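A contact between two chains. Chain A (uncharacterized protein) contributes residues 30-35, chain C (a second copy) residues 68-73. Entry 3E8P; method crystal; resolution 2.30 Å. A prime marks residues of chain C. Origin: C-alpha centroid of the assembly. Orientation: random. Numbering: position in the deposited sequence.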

# COMPACT_ATOMS: atom_id res chain seq x y z
N HIS A 30 -6.69 -11.43 -27.01
CA HIS A 30 -7.44 -10.22 -27.31
C HIS A 30 -7.22 -9.01 -26.42
O HIS A 30 -8.13 -8.21 -26.20
CB HIS A 30 -8.93 -10.56 -27.40
CG HIS A 30 -9.23 -11.58 -28.46
ND1 HIS A 30 -9.02 -12.93 -28.27
CD2 HIS A 30 -9.65 -11.44 -29.74
CE1 HIS A 30 -9.29 -13.58 -29.39
NE2 HIS A 30 -9.68 -12.70 -30.29
N VAL A 31 -6.01 -8.86 -25.91
CA VAL A 31 -5.67 -7.71 -25.09
C VAL A 31 -4.42 -7.11 -25.71
O VAL A 31 -3.32 -7.64 -25.56
CB VAL A 31 -5.38 -8.11 -23.62
CG1 VAL A 31 -4.98 -6.87 -22.83
CG2 VAL A 31 -6.62 -8.73 -22.99
N PRO A 32 -4.58 -6.00 -26.44
CA PRO A 32 -3.45 -5.33 -27.09
C PRO A 32 -2.18 -5.17 -26.26
O PRO A 32 -1.09 -5.47 -26.74
CB PRO A 32 -4.05 -3.99 -27.51
CG PRO A 32 -5.45 -4.38 -27.89
CD PRO A 32 -5.85 -5.33 -26.76
N PHE A 33 -2.30 -4.71 -25.02
CA PHE A 33 -1.10 -4.53 -24.21
C PHE A 33 -0.40 -5.83 -23.84
O PHE A 33 0.80 -5.85 -23.65
CB PHE A 33 -1.40 -3.73 -22.93
CG PHE A 33 -0.16 -3.23 -22.22
CD1 PHE A 33 0.80 -2.49 -22.91
CD2 PHE A 33 0.05 -3.50 -20.86
CE1 PHE A 33 1.95 -2.02 -22.27
CE2 PHE A 33 1.21 -3.04 -20.21
CZ PHE A 33 2.16 -2.30 -20.92
N HIS A 34 -1.15 -6.93 -23.74
CA HIS A 34 -0.55 -8.23 -23.41
C HIS A 34 0.18 -8.74 -24.64
O HIS A 34 1.21 -9.40 -24.53
CB HIS A 34 -1.62 -9.25 -22.99
CG HIS A 34 -2.34 -8.88 -21.73
ND1 HIS A 34 -3.43 -9.58 -21.26
CD2 HIS A 34 -2.16 -7.85 -20.87
CE1 HIS A 34 -3.89 -9.00 -20.17
NE2 HIS A 34 -3.14 -7.95 -19.91
N ASN A 35 -0.36 -8.43 -25.82
CA ASN A 35 0.25 -8.85 -27.06
C ASN A 35 1.50 -8.03 -27.35
O ASN A 35 2.42 -8.50 -28.02
CB ASN A 35 -0.76 -8.75 -28.22
CG ASN A 35 -1.92 -9.73 -28.08
OD1 ASN A 35 -1.72 -10.88 -27.67
ND2 ASN A 35 -3.12 -9.30 -28.42
N LEU C 68 -7.03 2.63 -21.41
CA LEU C 68 -5.61 2.40 -21.17
C LEU C 68 -5.41 1.20 -20.24
O LEU C 68 -6.11 1.06 -19.24
CB LEU C 68 -5.00 3.65 -20.57
CG LEU C 68 -3.49 3.76 -20.40
CD1 LEU C 68 -2.80 3.78 -21.77
CD2 LEU C 68 -3.20 5.04 -19.63
N HIS C 69 -4.45 0.33 -20.56
CA HIS C 69 -4.18 -0.84 -19.72
C HIS C 69 -3.54 -0.38 -18.41
O HIS C 69 -2.57 0.37 -18.42
CB HIS C 69 -3.26 -1.83 -20.44
CG HIS C 69 -3.14 -3.16 -19.75
ND1 HIS C 69 -2.37 -3.35 -18.62
CD2 HIS C 69 -3.72 -4.36 -20.02
CE1 HIS C 69 -2.48 -4.60 -18.22
NE2 HIS C 69 -3.29 -5.24 -19.05
N GLY C 70 -4.08 -0.85 -17.29
CA GLY C 70 -3.55 -0.47 -15.99
C GLY C 70 -2.05 -0.64 -15.85
O GLY C 70 -1.41 0.09 -15.10
N GLY C 71 -1.49 -1.59 -16.58
CA GLY C 71 -0.05 -1.81 -16.52
C GLY C 71 0.72 -0.60 -16.99
O GLY C 71 1.83 -0.32 -16.50
N VAL C 72 0.16 0.14 -17.93
CA VAL C 72 0.83 1.34 -18.42
C VAL C 72 0.83 2.38 -17.31
O VAL C 72 1.86 2.98 -16.99
CB VAL C 72 0.12 1.89 -19.66
CG1 VAL C 72 0.84 3.13 -20.18
CG2 VAL C 72 0.05 0.82 -20.72
N THR C 73 -0.35 2.58 -16.72
CA THR C 73 -0.52 3.52 -15.62
C THR C 73 0.53 3.29 -14.54
O THR C 73 1.27 4.20 -14.16
CB THR C 73 -1.92 3.38 -14.99
OG1 THR C 73 -2.92 3.71 -15.96
CG2 THR C 73 -2.06 4.29 -13.77

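Two helix starts meet at this contact. In chain A the helix begins at Pro32, with Val31 at the N-cap position; in chain C it begins at Gly70′, with His69′ at the N-cap position. The backbones come closest where Phe33 CA lies 6.6 Å from His69′ CA, and these two residues also cover the most surface. Between them the main chains leave room for side chains, so the contact is made largely by rings.

His69′ holds the centre by using both of its ring nitrogens. Its ND1 accepts a hydrogen bond from Gly71′ N at 2.8 Å, capping a backbone NH in the first turn of its own helix, where such groups lack a carbonyl partner from a preceding turn. The other ring nitrogen faces chain A: His69′ NE2 lies 2.8 Å from His34 NE2, the one hydrogen bond between the stretches. The geometry alone leaves the donor open. The two imidazoles meet rim to rim, as suits nitrogens whose lone pairs and N-H bonds lie in the ring plane; the planes stand at 73°. His34 leaves its backbone sideways to chain C, yet its m rotamer brings the ring end within reach, while its ND1 is hydrogen-bonded elsewhere in the structure.

Phe33 points toward chain C and supplies the broad apolar surface. Phe33 CD2 sits over one face of the His69′ ring, 3.3 Å from His69′ ND1. The ring planes are inclined at 44° with centroids 4.9 Å apart, an oblique pairing; because the phenyl approaches over a face, the edge of the imidazole remains available for hydrogen bonds. Over one face of the phenyl ring lies Val72′ CG2, 3.8 Å from the centroid of the Phe33 ring and 14° off its normal, a CH-pi contact in which a slightly polarised methyl meets the pi cloud.

Glycine suits position 71′ because this phenyl ring comes so near the backbone: Phe33 CE2 is 4.1 Å from Gly71′ C, and an ideal CB on Gly71′ would fall 3.0 Å from Phe33 CE2, a clash. Val31 adds a smaller apolar contact, with Val31 CG1 4.0 Å from His69′ CD2 at the imidazole's edge. Its carbonyl also steadies the chain A turn, since Val31 O accepts from Asn35 N at 3.1 Å. The contact thus joins one polar link to the packing of Phe33 against His69′ and Val72′, with His69′ taking part in both.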